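Succinoglycan biosynthesis protein (Bacillus cereus ATCC 14579, PDB 2QGM) belongs to the erythromycin esterase-like family and probably acts as a hydrolase, although its natural substrate remains unestablished. Local coordinates at residues G346-Y351 with T363-P368; E81-S86 with L408-Q413; S86-T91 with K438-H443; G340-E345 with I433-K438. All coordinates share one frame; numbering follows the deposited sequence.

In the fold
Entering from the N terminus, the chain leaves strand 76-79 for the loop 81-86, which contact 2 joins to 408-413, and then starts helix 87-104, whose first turn contact 3 joins to 438-443 near the C terminus. Contacts 2 and 3 share Ser86 and cross along the chain. Contact 4 pairs 340-345 with 433-438 as neighbouring strands of the main sheet; it nests inside the loop closed by contact 3 and crosses contact 2. Contact 1, the strand pair 346-351 with 363-368, closes the shortest loop and lies inside all three others. Together they fasten this strand pair, the helix start and C-terminal tail to the C-terminal ends of strands 76-79, 336-344 and 432-439 within the main sheet.

Contact 1: G346-Y351 with T363-P368; sequences GNFTLY and TTDTIP
The carbonyl of Asp365 lies over one face of the Phe348 ring, its O 3.7 Å above the ring plane and shifted toward the rim. At the ring edge sit Leu350 CB, in plane, and Ile367 CG1, which comes within 3.6 Å of Phe348 CD2. The Asp365 side chain runs alongside the ring, its CB 3.7 Å from Phe348 CZ, with carboxylate and ring planes turned 67° apart. Phe348 adopts the crowded chi1 (57°), CG between backbone N and carbonyl carbon, as does Leu350, whose CD1 thereby reaches Thr363 CG2 at 3.5 Å.

The side chains of Phe348, Leu350, Thr363 and Asp365 share one face of a two-stranded antiparallel sheet, a hairpin with a long connecting loop. Phe348 with Asp365 and Leu350 with Thr363 are hydrogen-bonded pairs, each with two N-H...O bonds; the tightest runs from Thr363 N to Leu350 O (2.8 Å). Asn347 with Thr366 and Thr349 with Thr364 are the non-hydrogen-bonded pairs, their side chains on the other face. At the far end Ile367 N donates almost straight (175°) to Gly346 O, and a water bridges Gly346 N to Ile367 O.

On its other edge strand 346-350 is bonded through Thr349 to Gly85, and Tyr351 just beyond it to Gly412. Phe348 packs on Ile410, and Thr349 OG1 is hydrogen-bonded to Ser442 OG, so the pair rests on the loops after strands 76-79 and 404-408 and on the C-terminal tail.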
loop_
_atom_site.group_PDB
_atom_site.type_symbol
_atom_site.label_atom_id
_atom_site.label_comp_id
_atom_site.label_asym_id
_atom_site.label_seq_id
_atom_site.Cartn_x
_atom_site.Cartn_y
_atom_site.Cartn_z
ATOM N N GLY A 346 -15.619 -15.117 -6.436
ATOM C CA GLY A 346 -14.623 -16.044 -5.943
ATOM C C GLY A 346 -14.522 -16.055 -4.435
ATOM O O GLY A 346 -15.293 -15.392 -3.741
ATOM N N ASN A 347 -13.572 -16.831 -3.929
ATOM C CA ASN A 347 -13.331 -16.949 -2.492
ATOM C C ASN A 347 -12.040 -16.206 -2.159
ATOM O O ASN A 347 -11.173 -16.037 -3.017
ATOM C CB ASN A 347 -13.171 -18.419 -2.096
ATOM C CG ASN A 347 -14.482 -19.185 -2.148
ATOM O OD1 ASN A 347 -14.497 -20.417 -2.169
ATOM N ND2 ASN A 347 -15.587 -18.457 -2.151
ATOM N N PHE A 348 -11.905 -15.774 -0.915
ATOM C CA PHE A 348 -10.709 -15.054 -0.519
ATOM C C PHE A 348 -10.323 -15.407 0.905
ATOM O O PHE A 348 -11.133 -15.931 1.675
ATOM C CB PHE A 348 -10.947 -13.551 -0.627
ATOM C CG PHE A 348 -12.107 -13.070 0.189
ATOM C CD1 PHE A 348 -11.955 -12.780 1.543
ATOM C CD2 PHE A 348 -13.365 -12.948 -0.385
ATOM C CE1 PHE A 348 -13.048 -12.375 2.311
ATOM C CE2 PHE A 348 -14.455 -12.548 0.371
ATOM C CZ PHE A 348 -14.298 -12.261 1.721
ATOM N N THR A 349 -9.074 -15.105 1.243
ATOM C CA THR A 349 -8.528 -15.363 2.568
ATOM C C THR A 349 -8.832 -14.159 3.444
ATOM O O THR A 349 -8.714 -13.019 2.995
ATOM C CB THR A 349 -7.002 -15.524 2.513
ATOM O OG1 THR A 349 -6.658 -16.616 1.649
ATOM C CG2 THR A 349 -6.445 -15.773 3.909
ATOM N N LEU A 350 -9.223 -14.411 4.688
ATOM C CA LEU A 350 -9.517 -13.326 5.624
ATOM C C LEU A 350 -9.438 -13.854 7.054
ATOM O O LEU A 350 -9.137 -15.026 7.272
ATOM C CB LEU A 350 -10.906 -12.721 5.345
ATOM C CG LEU A 350 -12.226 -13.452 5.649
ATOM C CD1 LEU A 350 -12.077 -14.943 5.395
ATOM C CD2 LEU A 350 -12.640 -13.209 7.083
ATOM N N TYR A 351 -9.703 -12.986 8.024
ATOM C CA TYR A 351 -9.665 -13.372 9.431
ATOM C C TYR A 351 -10.949 -13.995 9.964
ATOM O O TYR A 351 -11.095 -15.217 9.991
ATOM C CB TYR A 351 -9.312 -12.168 10.290
ATOM C CG TYR A 351 -7.833 -11.974 10.468
ATOM C CD1 TYR A 351 -7.072 -12.908 11.162
ATOM C CD2 TYR A 351 -7.196 -10.848 9.960
ATOM C CE1 TYR A 351 -5.710 -12.726 11.354
ATOM C CE2 TYR A 351 -5.833 -10.653 10.141
ATOM C CZ TYR A 351 -5.095 -11.598 10.843
ATOM O OH TYR A 351 -3.750 -11.408 11.049
ATOM N N THR A 363 -9.092 -17.800 7.783
ATOM C CA THR A 363 -10.071 -18.680 7.150
ATOM C C THR A 363 -10.378 -18.172 5.740
ATOM O O THR A 363 -9.635 -17.357 5.200
ATOM C CB THR A 363 -11.378 -18.738 7.974
ATOM O OG1 THR A 363 -12.245 -19.742 7.430
ATOM C CG2 THR A 363 -12.086 -17.388 7.944
ATOM N N THR A 364 -11.473 -18.652 5.158
ATOM C CA THR A 364 -11.877 -18.255 3.813
ATOM C C THR A 364 -13.367 -17.901 3.735
ATOM O O THR A 364 -14.187 -18.461 4.465
ATOM C CB THR A 364 -11.589 -19.389 2.795
ATOM O OG1 THR A 364 -10.178 -19.637 2.739
ATOM C CG2 THR A 364 -12.085 -19.009 1.415
ATOM N N ASP A 365 -13.711 -16.969 2.847
ATOM C CA ASP A 365 -15.097 -16.562 2.665
ATOM C C ASP A 365 -15.366 -16.320 1.184
ATOM O O ASP A 365 -14.449 -16.392 0.362
ATOM C CB ASP A 365 -15.398 -15.308 3.492
ATOM C CG ASP A 365 -16.878 -14.986 3.539
ATOM O OD1 ASP A 365 -17.693 -15.920 3.371
ATOM O OD2 ASP A 365 -17.233 -13.805 3.758
ATOM N N THR A 366 -16.620 -16.041 0.841
ATOM C CA THR A 366 -16.990 -15.825 -0.552
ATOM C C THR A 366 -17.438 -14.400 -0.830
ATOM O O THR A 366 -18.135 -13.783 -0.025
ATOM C CB THR A 366 -18.116 -16.795 -0.962
ATOM O OG1 THR A 366 -17.736 -18.131 -0.607
ATOM C CG2 THR A 366 -18.368 -16.731 -2.462
ATOM N N ILE A 367 -17.039 -13.884 -1.985
ATOM C CA ILE A 367 -17.390 -12.530 -2.379
ATOM C C ILE A 367 -18.892 -12.367 -2.607
ATOM O O ILE A 367 -19.471 -13.020 -3.478
ATOM C CB ILE A 367 -16.658 -12.134 -3.678
ATOM C CG1 ILE A 367 -15.147 -12.121 -3.436
ATOM C CG2 ILE A 367 -17.126 -10.760 -4.152
ATOM C CD1 ILE A 367 -14.334 -11.789 -4.680
ATOM N N PRO A 368 -19.541 -11.494 -1.819
ATOM C CA PRO A 368 -20.981 -11.267 -1.971
ATOM C C PRO A 368 -21.275 -10.650 -3.337
ATOM O O PRO A 368 -20.500 -9.837 -3.843
ATOM C CB PRO A 368 -21.306 -10.300 -0.835
ATOM C CG PRO A 368 -20.278 -10.611 0.192
ATOM C CD PRO A 368 -19.027 -10.790 -0.632
HETATM O O HOH W 1 -18.364 -14.857 -5.571
#

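Contact 2: E81-S86 with L408-Q413; sequences ENTHGS and LSIGGQ
Ile410 N donates to Asn82 O over 3.3 Å, a long bond but a straight one (170° at the hydrogen) that arrives nearly along the C=O axis. One residue on, the CA of Thr83 makes a CA-H...O contact with Ile410 O at 3.3 Å, again almost linear (168°). The side chains of these two residues lie side by side, Thr83 CG2 being 4.1 Å from Ile410 CB. Leu408 crosses the Asn82 side chain at about a right angle and brings CD2 to 4.0 Å from Asn82 CG. The His84 ring presents an edge to the backbone N of Gly412, while a water held by His84 N at 2.8 Å donates to Gly411 O at 2.9 Å and bridges the two loops.

Glu81 and His84 follow the C-terminal end of strand 76-79, and His306 that of its parallel neighbour 301-304. Their placement is consistent with the acidic and histidine residues of the active site in erythromycin esterase-like proteins, although no catalytic role is established here.

Within 81-86 an ST turn holds the stretch from Thr83 to Gly85: Thr83 OG1 accepts from Gly85 N at 2.9 Å. The chi1 of Thr83 (84°) sets OG1 between backbone N and carbonyl carbon, where it also shares a hydrogen bond with Ser86 OG (2.8 Å). Ser86 itself occupies the N-cap position of helix 87-104 without making a capping bond.

Farther out, His306 NE2 is hydrogen-bonded to Ile410 O and its ring meets that of His84 edge-to-face. Glu81 is tied by a hydrogen bond to Tyr140 and by a salt bridge to Lys93.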
loop_
_atom_site.group_PDB
_atom_site.type_symbol
_atom_site.label_atom_id
_atom_site.label_comp_id
_atom_site.label_asym_id
_atom_site.label_seq_id
_atom_site.Cartn_x
_atom_site.Cartn_y
_atom_site.Cartn_z
ATOM N N GLU A 81 -5.511 -3.250 -4.109
ATOM C CA GLU A 81 -5.982 -4.630 -4.099
ATOM C C GLU A 81 -7.401 -4.616 -3.541
ATOM O O GLU A 81 -7.676 -3.991 -2.504
ATOM C CB GLU A 81 -5.049 -5.524 -3.263
ATOM C CG GLU A 81 -4.624 -4.934 -1.930
ATOM C CD GLU A 81 -3.478 -5.705 -1.309
ATOM O OE1 GLU A 81 -2.491 -5.973 -2.025
ATOM O OE2 GLU A 81 -3.550 -6.036 -0.104
ATOM N N ASN A 82 -8.308 -5.287 -4.249
ATOM C CA ASN A 82 -9.710 -5.325 -3.856
ATOM C C ASN A 82 -9.943 -5.983 -2.501
ATOM O O ASN A 82 -10.867 -5.617 -1.776
ATOM C CB ASN A 82 -10.544 -6.026 -4.931
ATOM C CG ASN A 82 -11.946 -5.461 -5.023
ATOM O OD1 ASN A 82 -12.384 -4.731 -4.133
ATOM N ND2 ASN A 82 -12.658 -5.787 -6.100
ATOM N N THR A 83 -9.121 -6.972 -2.176
ATOM C CA THR A 83 -9.210 -7.648 -0.890
ATOM C C THR A 83 -7.776 -7.836 -0.436
ATOM O O THR A 83 -6.837 -7.480 -1.159
ATOM C CB THR A 83 -9.865 -9.047 -0.986
ATOM O OG1 THR A 83 -8.876 -10.014 -1.365
ATOM C CG2 THR A 83 -10.994 -9.038 -2.011
ATOM N N HIS A 84 -7.608 -8.390 0.761
ATOM C CA HIS A 84 -6.285 -8.674 1.315
ATOM C C HIS A 84 -6.056 -10.185 1.272
ATOM O O HIS A 84 -5.235 -10.713 2.010
ATOM C CB HIS A 84 -6.198 -8.186 2.765
ATOM C CG HIS A 84 -5.848 -6.735 2.896
ATOM N ND1 HIS A 84 -6.335 -5.933 3.907
ATOM C CD2 HIS A 84 -5.011 -5.952 2.171
ATOM C CE1 HIS A 84 -5.816 -4.722 3.798
ATOM N NE2 HIS A 84 -5.008 -4.709 2.753
ATOM N N GLY A 85 -6.783 -10.884 0.401
ATOM C CA GLY A 85 -6.612 -12.325 0.327
ATOM C C GLY A 85 -6.944 -13.010 -0.987
ATOM O O GLY A 85 -7.385 -14.161 -0.985
ATOM N N SER A 86 -6.736 -12.317 -2.101
ATOM C CA SER A 86 -6.999 -12.882 -3.424
ATOM C C SER A 86 -5.679 -13.267 -4.088
ATOM O O SER A 86 -4.859 -12.408 -4.393
ATOM C CB SER A 86 -7.741 -11.864 -4.294
ATOM O OG SER A 86 -9.015 -11.568 -3.740
ATOM N N LEU A 408 -17.193 -2.800 -4.568
ATOM C CA LEU A 408 -16.767 -3.813 -3.618
ATOM C C LEU A 408 -15.488 -3.391 -2.914
ATOM O O LEU A 408 -14.605 -2.809 -3.533
ATOM C CB LEU A 408 -16.505 -5.127 -4.342
ATOM C CG LEU A 408 -15.885 -6.217 -3.465
ATOM C CD1 LEU A 408 -16.931 -6.700 -2.467
ATOM C CD2 LEU A 408 -15.373 -7.363 -4.342
ATOM N N SER A 409 -15.395 -3.693 -1.625
ATOM C CA SER A 409 -14.210 -3.371 -0.840
ATOM C C SER A 409 -14.212 -4.262 0.395
ATOM O O SER A 409 -15.071 -4.139 1.265
ATOM C CB SER A 409 -14.212 -1.898 -0.443
ATOM O OG SER A 409 -12.919 -1.491 -0.021
ATOM N N ILE A 410 -13.245 -5.174 0.454
ATOM C CA ILE A 410 -13.145 -6.122 1.563
ATOM C C ILE A 410 -11.804 -6.002 2.274
ATOM O O ILE A 410 -10.746 -6.092 1.648
ATOM C CB ILE A 410 -13.293 -7.579 1.070
ATOM C CG1 ILE A 410 -14.620 -7.738 0.306
ATOM C CG2 ILE A 410 -13.244 -8.532 2.259
ATOM C CD1 ILE A 410 -14.795 -9.105 -0.331
ATOM N N GLY A 411 -11.858 -5.805 3.586
ATOM C CA GLY A 411 -10.640 -5.684 4.367
ATOM C C GLY A 411 -10.137 -7.024 4.872
ATOM O O GLY A 411 -10.466 -8.076 4.316
ATOM N N GLY A 412 -9.334 -6.985 5.928
ATOM C CA GLY A 412 -8.797 -8.205 6.494
ATOM C C GLY A 412 -9.809 -8.903 7.376
ATOM O O GLY A 412 -9.599 -10.046 7.789
ATOM N N GLN A 413 -10.911 -8.211 7.656
ATOM C CA GLN A 413 -11.979 -8.749 8.495
ATOM C C GLN A 413 -13.351 -8.304 8.000
ATOM O O GLN A 413 -13.482 -7.292 7.307
ATOM C CB GLN A 413 -11.824 -8.273 9.941
ATOM C CG GLN A 413 -10.587 -8.751 10.678
ATOM C CD GLN A 413 -10.653 -8.388 12.153
ATOM O OE1 GLN A 413 -11.619 -8.729 12.839
ATOM N NE2 GLN A 413 -9.632 -7.695 12.647
HETATM O O HOH W 2 -9.027 -9.985 2.645
#

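Contact 3: S86-T91 with K438-H443; sequences SSEIFT and KTSPSH
Ser440 is the tightly held part, gripped from several directions by the first turn of helix 87-104. Its carbonyl O accepts from Ser87 N at 2.7 Å, the N-H...O angle being 157°. Its own N donates to Glu88 OE1 at 2.8 Å, on the syn lone pair, and its OG donates to Glu88 OE2, also at 2.8 Å, meeting it from above the carboxylate plane. The carboxylate turns back toward the helix start because the Glu88 chain bends at chi2 (84°); two donors and the nearby N-terminal helix end would probably favour its charged form. Beside this, the Phe90 ring edge meets Ser442 CB, 3.8 Å from CE2.

The flanks are looser. Ser86 OG and Thr439 OG1 stand 4.0 Å apart, bridged by a water; the first is also hydrogen-bonded to Thr83 OG1, the second to Thr343 OG1. Ile89 CG1 touches Thr439 CG2 at 4.1 Å. Lys438 points away and is exposed. His443 is exposed too, but its ND1 is tied to Glu144 OE2, as is Ser87 OG.

Glu144 belongs to helix 143-157, which flanks Phe90, Ser442 and His443. Pro441 rests on Asn347 and Thr349, so the C-terminal tail passes between the helix start and strand 346-350.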
loop_
_atom_site.group_PDB
_atom_site.type_symbol
_atom_site.label_atom_id
_atom_site.label_comp_id
_atom_site.label_asym_id
_atom_site.label_seq_id
_atom_site.Cartn_x
_atom_site.Cartn_y
_atom_site.Cartn_z
ATOM N N SER A 86 -6.736 -12.317 -2.101
ATOM C CA SER A 86 -6.999 -12.882 -3.424
ATOM C C SER A 86 -5.679 -13.267 -4.088
ATOM O O SER A 86 -4.859 -12.408 -4.393
ATOM C CB SER A 86 -7.741 -11.864 -4.294
ATOM O OG SER A 86 -9.015 -11.568 -3.740
ATOM N N SER A 87 -5.478 -14.559 -4.323
ATOM C CA SER A 87 -4.232 -15.030 -4.929
ATOM C C SER A 87 -3.835 -14.311 -6.213
ATOM O O SER A 87 -2.741 -13.748 -6.303
ATOM C CB SER A 87 -4.292 -16.537 -5.206
ATOM O OG SER A 87 -3.091 -16.988 -5.807
ATOM N N GLU A 88 -4.716 -14.337 -7.207
ATOM C CA GLU A 88 -4.436 -13.707 -8.495
ATOM C C GLU A 88 -4.195 -12.211 -8.419
ATOM O O GLU A 88 -3.487 -11.662 -9.259
ATOM C CB GLU A 88 -5.569 -13.989 -9.482
ATOM C CG GLU A 88 -5.834 -15.466 -9.716
ATOM C CD GLU A 88 -6.739 -16.080 -8.663
ATOM O OE1 GLU A 88 -7.052 -15.395 -7.663
ATOM O OE2 GLU A 88 -7.142 -17.252 -8.837
ATOM N N ILE A 89 -4.795 -11.543 -7.436
ATOM C CA ILE A 89 -4.558 -10.111 -7.306
ATOM C C ILE A 89 -3.116 -9.879 -6.829
ATOM O O ILE A 89 -2.406 -9.059 -7.400
ATOM C CB ILE A 89 -5.572 -9.454 -6.353
ATOM C CG1 ILE A 89 -6.965 -9.539 -6.981
ATOM C CG2 ILE A 89 -5.194 -7.994 -6.100
ATOM C CD1 ILE A 89 -8.061 -8.826 -6.211
ATOM N N PHE A 90 -2.679 -10.609 -5.803
ATOM C CA PHE A 90 -1.308 -10.457 -5.324
ATOM C C PHE A 90 -0.301 -10.788 -6.435
ATOM O O PHE A 90 0.674 -10.059 -6.641
ATOM C CB PHE A 90 -1.013 -11.370 -4.122
ATOM C CG PHE A 90 -1.696 -10.954 -2.844
ATOM C CD1 PHE A 90 -1.906 -9.611 -2.551
ATOM C CD2 PHE A 90 -2.086 -11.910 -1.909
ATOM C CE1 PHE A 90 -2.493 -9.225 -1.349
ATOM C CE2 PHE A 90 -2.674 -11.536 -0.703
ATOM C CZ PHE A 90 -2.878 -10.188 -0.422
ATOM N N THR A 91 -0.527 -11.889 -7.147
ATOM C CA THR A 91 0.385 -12.292 -8.210
ATOM C C THR A 91 0.376 -11.303 -9.374
ATOM O O THR A 91 1.428 -11.001 -9.934
ATOM C CB THR A 91 0.048 -13.707 -8.718
ATOM O OG1 THR A 91 0.236 -14.643 -7.650
ATOM C CG2 THR A 91 0.961 -14.092 -9.878
ATOM N N LYS A 438 -12.511 -13.676 -12.052
ATOM C CA LYS A 438 -12.545 -14.700 -11.018
ATOM C C LYS A 438 -11.259 -14.772 -10.212
ATOM O O LYS A 438 -10.155 -14.808 -10.765
ATOM C CB LYS A 438 -12.845 -16.079 -11.627
ATOM C CG LYS A 438 -14.241 -16.218 -12.220
ATOM C CD LYS A 438 -14.536 -17.653 -12.661
ATOM C CE LYS A 438 -15.951 -17.785 -13.219
ATOM N NZ LYS A 438 -16.304 -19.205 -13.542
ATOM N N THR A 439 -11.407 -14.778 -8.894
ATOM C CA THR A 439 -10.258 -14.866 -8.008
ATOM C C THR A 439 -10.439 -15.975 -6.973
ATOM O O THR A 439 -11.547 -16.476 -6.769
ATOM C CB THR A 439 -9.996 -13.512 -7.313
ATOM O OG1 THR A 439 -11.226 -12.972 -6.819
ATOM C CG2 THR A 439 -9.384 -12.529 -8.305
ATOM N N SER A 440 -9.342 -16.369 -6.342
ATOM C CA SER A 440 -9.368 -17.430 -5.345
ATOM C C SER A 440 -8.495 -17.049 -4.154
ATOM O O SER A 440 -7.757 -16.071 -4.210
ATOM C CB SER A 440 -8.883 -18.752 -5.968
ATOM O OG SER A 440 -7.552 -18.649 -6.452
ATOM N N PRO A 441 -8.571 -17.820 -3.055
ATOM C CA PRO A 441 -7.778 -17.533 -1.854
ATOM C C PRO A 441 -6.257 -17.565 -1.988
ATOM O O PRO A 441 -5.679 -18.428 -2.656
ATOM C CB PRO A 441 -8.267 -18.580 -0.854
ATOM C CG PRO A 441 -9.686 -18.820 -1.276
ATOM C CD PRO A 441 -9.546 -18.890 -2.786
ATOM N N SER A 442 -5.619 -16.606 -1.330
ATOM C CA SER A 442 -4.167 -16.521 -1.299
ATOM C C SER A 442 -3.675 -17.722 -0.490
ATOM O O SER A 442 -4.435 -18.306 0.286
ATOM C CB SER A 442 -3.744 -15.227 -0.609
ATOM O OG SER A 442 -4.409 -15.094 0.631
ATOM N N HIS A 443 -2.407 -18.079 -0.653
ATOM C CA HIS A 443 -1.848 -19.223 0.065
ATOM C C HIS A 443 -0.853 -18.813 1.147
ATOM O O HIS A 443 0.291 -18.481 0.841
ATOM C CB HIS A 443 -1.152 -20.168 -0.918
ATOM C CG HIS A 443 -2.018 -20.592 -2.064
ATOM N ND1 HIS A 443 -2.364 -19.739 -3.088
ATOM C CD2 HIS A 443 -2.622 -21.772 -2.332
ATOM C CE1 HIS A 443 -3.148 -20.376 -3.942
ATOM N NE2 HIS A 443 -3.321 -21.609 -3.507
HETATM O O HOH W 3 -10.869 -13.407 -3.907
#

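Contact 4: G340-E345 with I433-K438; sequences GSTTTE and IFHIRK
His435 holds CG anti to its backbone N (chi1 -172°), and Thr342 sets OG1 between backbone N and carbonyl carbon (chi1 55°). These torsions bring His435 ND1 to 2.8 Å from Thr342 OG1 in a hydrogen bond where either could donate. The two residues face each other on neighbouring parallel strands, 340-344 and 433-436, of the mixed central sheet of this alpha/beta fold. At the next nitrogen round the ring, His435 NE2 donates weakly to Thr344 OG1 at 3.0 Å; that hydroxyl is also bonded to Asn375 O. A hydroxyl thus lies at each nitrogen, firmly bonded at ND1 and weakly at NE2.

The backbone ladder alternates across the strands: Phe434 N to Gly340 O, Thr342 N to Phe434 O, and Ile436 N to Thr342 O. Ser341 CA makes a CH-pi contact over the Phe434 ring, 4.2 Å from its centroid. A water lies within hydrogen-bonding distance of Ser341 OG and donates to both Thr342 O and Phe434 O.

Helix 87-104 covers the face of Ser341, Phe434 and Ile436, whereas helix 374-380 packs against Thr342, Ile433 and His435. The chain turns a corner at Glu345 and at Arg437 and Lys438, and there Arg437 O accepts from Thr344 N (3.0 Å) and from Glu345 N (3.1 Å). Just before the corner, Thr343 OG1 donates to Ile436 O at 2.7 Å, nearly along the C=O axis (177°).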
loop_
_atom_site.group_PDB
_atom_site.type_symbol
_atom_site.label_atom_id
_atom_site.label_comp_id
_atom_site.label_asym_id
_atom_site.label_seq_id
_atom_site.Cartn_x
_atom_site.Cartn_y
_atom_site.Cartn_z
ATOM N N GLY A 340 -6.519 1.080 -9.324
ATOM C CA GLY A 340 -7.322 0.285 -8.412
ATOM C C GLY A 340 -7.481 -1.160 -8.857
ATOM O O GLY A 340 -7.313 -1.481 -10.035
ATOM N N SER A 341 -7.814 -2.026 -7.908
ATOM C CA SER A 341 -8.003 -3.449 -8.170
ATOM C C SER A 341 -9.472 -3.834 -8.074
ATOM O O SER A 341 -10.142 -3.501 -7.096
ATOM C CB SER A 341 -7.210 -4.273 -7.153
ATOM O OG SER A 341 -7.646 -5.624 -7.120
ATOM N N THR A 342 -9.969 -4.533 -9.091
ATOM C CA THR A 342 -11.354 -4.974 -9.086
ATOM C C THR A 342 -11.471 -6.451 -9.443
ATOM O O THR A 342 -10.690 -6.981 -10.233
ATOM C CB THR A 342 -12.243 -4.152 -10.080
ATOM O OG1 THR A 342 -11.683 -4.187 -11.399
ATOM C CG2 THR A 342 -12.357 -2.703 -9.629
ATOM N N THR A 343 -12.431 -7.115 -8.814
ATOM C CA THR A 343 -12.691 -8.518 -9.082
ATOM C C THR A 343 -14.194 -8.722 -8.987
ATOM O O THR A 343 -14.890 -7.943 -8.344
ATOM C CB THR A 343 -11.952 -9.447 -8.093
ATOM O OG1 THR A 343 -12.160 -10.807 -8.485
ATOM C CG2 THR A 343 -12.461 -9.244 -6.672
ATOM N N THR A 344 -14.694 -9.765 -9.637
ATOM C CA THR A 344 -16.131 -10.023 -9.636
ATOM C C THR A 344 -16.626 -11.081 -8.657
ATOM O O THR A 344 -17.521 -10.820 -7.855
ATOM C CB THR A 344 -16.602 -10.414 -11.051
ATOM O OG1 THR A 344 -16.343 -9.329 -11.952
ATOM C CG2 THR A 344 -18.094 -10.723 -11.055
ATOM N N GLU A 345 -16.041 -12.268 -8.722
ATOM C CA GLU A 345 -16.475 -13.369 -7.871
ATOM C C GLU A 345 -15.338 -14.289 -7.435
ATOM O O GLU A 345 -14.240 -14.254 -7.989
ATOM C CB GLU A 345 -17.529 -14.187 -8.626
ATOM C CG GLU A 345 -17.081 -14.586 -10.037
ATOM C CD GLU A 345 -18.122 -15.407 -10.781
ATOM O OE1 GLU A 345 -18.412 -16.544 -10.343
ATOM O OE2 GLU A 345 -18.639 -14.921 -11.809
ATOM N N ILE A 433 -7.839 0.912 -13.534
ATOM C CA ILE A 433 -8.170 -0.273 -12.764
ATOM C C ILE A 433 -7.707 -1.493 -13.537
ATOM O O ILE A 433 -7.585 -1.455 -14.763
ATOM C CB ILE A 433 -9.704 -0.439 -12.507
ATOM C CG1 ILE A 433 -10.459 -0.546 -13.833
ATOM C CG2 ILE A 433 -10.225 0.714 -11.674
ATOM C CD1 ILE A 433 -11.865 -1.075 -13.673
ATOM N N PHE A 434 -7.374 -2.553 -12.811
ATOM C CA PHE A 434 -7.034 -3.818 -13.449
ATOM C C PHE A 434 -8.053 -4.781 -12.877
ATOM O O PHE A 434 -8.158 -4.970 -11.661
ATOM C CB PHE A 434 -5.577 -4.270 -13.199
ATOM C CG PHE A 434 -5.229 -4.573 -11.759
ATOM C CD1 PHE A 434 -5.206 -5.889 -11.286
ATOM C CD2 PHE A 434 -4.853 -3.549 -10.899
ATOM C CE1 PHE A 434 -4.805 -6.174 -9.975
ATOM C CE2 PHE A 434 -4.454 -3.824 -9.591
ATOM C CZ PHE A 434 -4.428 -5.135 -9.128
ATOM N N HIS A 435 -8.850 -5.347 -13.774
ATOM C CA HIS A 435 -9.897 -6.264 -13.381
ATOM C C HIS A 435 -9.511 -7.720 -13.588
ATOM O O HIS A 435 -8.880 -8.071 -14.589
ATOM C CB HIS A 435 -11.175 -5.963 -14.177
ATOM C CG HIS A 435 -12.372 -6.722 -13.706
ATOM N ND1 HIS A 435 -12.995 -6.460 -12.504
ATOM C CD2 HIS A 435 -13.052 -7.758 -14.259
ATOM C CE1 HIS A 435 -13.998 -7.300 -12.335
ATOM N NE2 HIS A 435 -14.053 -8.100 -13.389
ATOM N N ILE A 436 -9.861 -8.547 -12.607
ATOM C CA ILE A 436 -9.641 -9.989 -12.659
ATOM C C ILE A 436 -11.002 -10.568 -12.284
ATOM O O ILE A 436 -11.369 -10.605 -11.110
ATOM C CB ILE A 436 -8.585 -10.479 -11.631
ATOM C CG1 ILE A 436 -7.233 -9.821 -11.911
ATOM C CG2 ILE A 436 -8.468 -12.010 -11.703
ATOM C CD1 ILE A 436 -6.108 -10.281 -10.992
ATOM N N ARG A 437 -11.761 -11.004 -13.283
ATOM C CA ARG A 437 -13.101 -11.529 -13.036
ATOM C C ARG A 437 -13.182 -12.543 -11.897
ATOM O O ARG A 437 -13.856 -12.308 -10.895
ATOM C CB ARG A 437 -13.663 -12.158 -14.311
ATOM C CG ARG A 437 -15.110 -12.588 -14.195
ATOM C CD ARG A 437 -15.519 -13.392 -15.414
ATOM N NE ARG A 437 -15.444 -12.607 -16.642
ATOM C CZ ARG A 437 -15.443 -13.135 -17.860
ATOM N NH1 ARG A 437 -15.506 -14.451 -18.009
ATOM N NH2 ARG A 437 -15.394 -12.349 -18.928
ATOM N N LYS A 438 -12.511 -13.676 -12.052
ATOM C CA LYS A 438 -12.545 -14.700 -11.018
ATOM C C LYS A 438 -11.259 -14.772 -10.212
ATOM O O LYS A 438 -10.155 -14.808 -10.765
ATOM C CB LYS A 438 -12.845 -16.079 -11.627
ATOM C CG LYS A 438 -14.241 -16.218 -12.220
ATOM C CD LYS A 438 -14.536 -17.653 -12.661
ATOM C CE LYS A 438 -15.951 -17.785 -13.219
ATOM N NZ LYS A 438 -16.304 -19.205 -13.542
HETATM O O HOH W 4 -7.881 -6.845 -9.559
#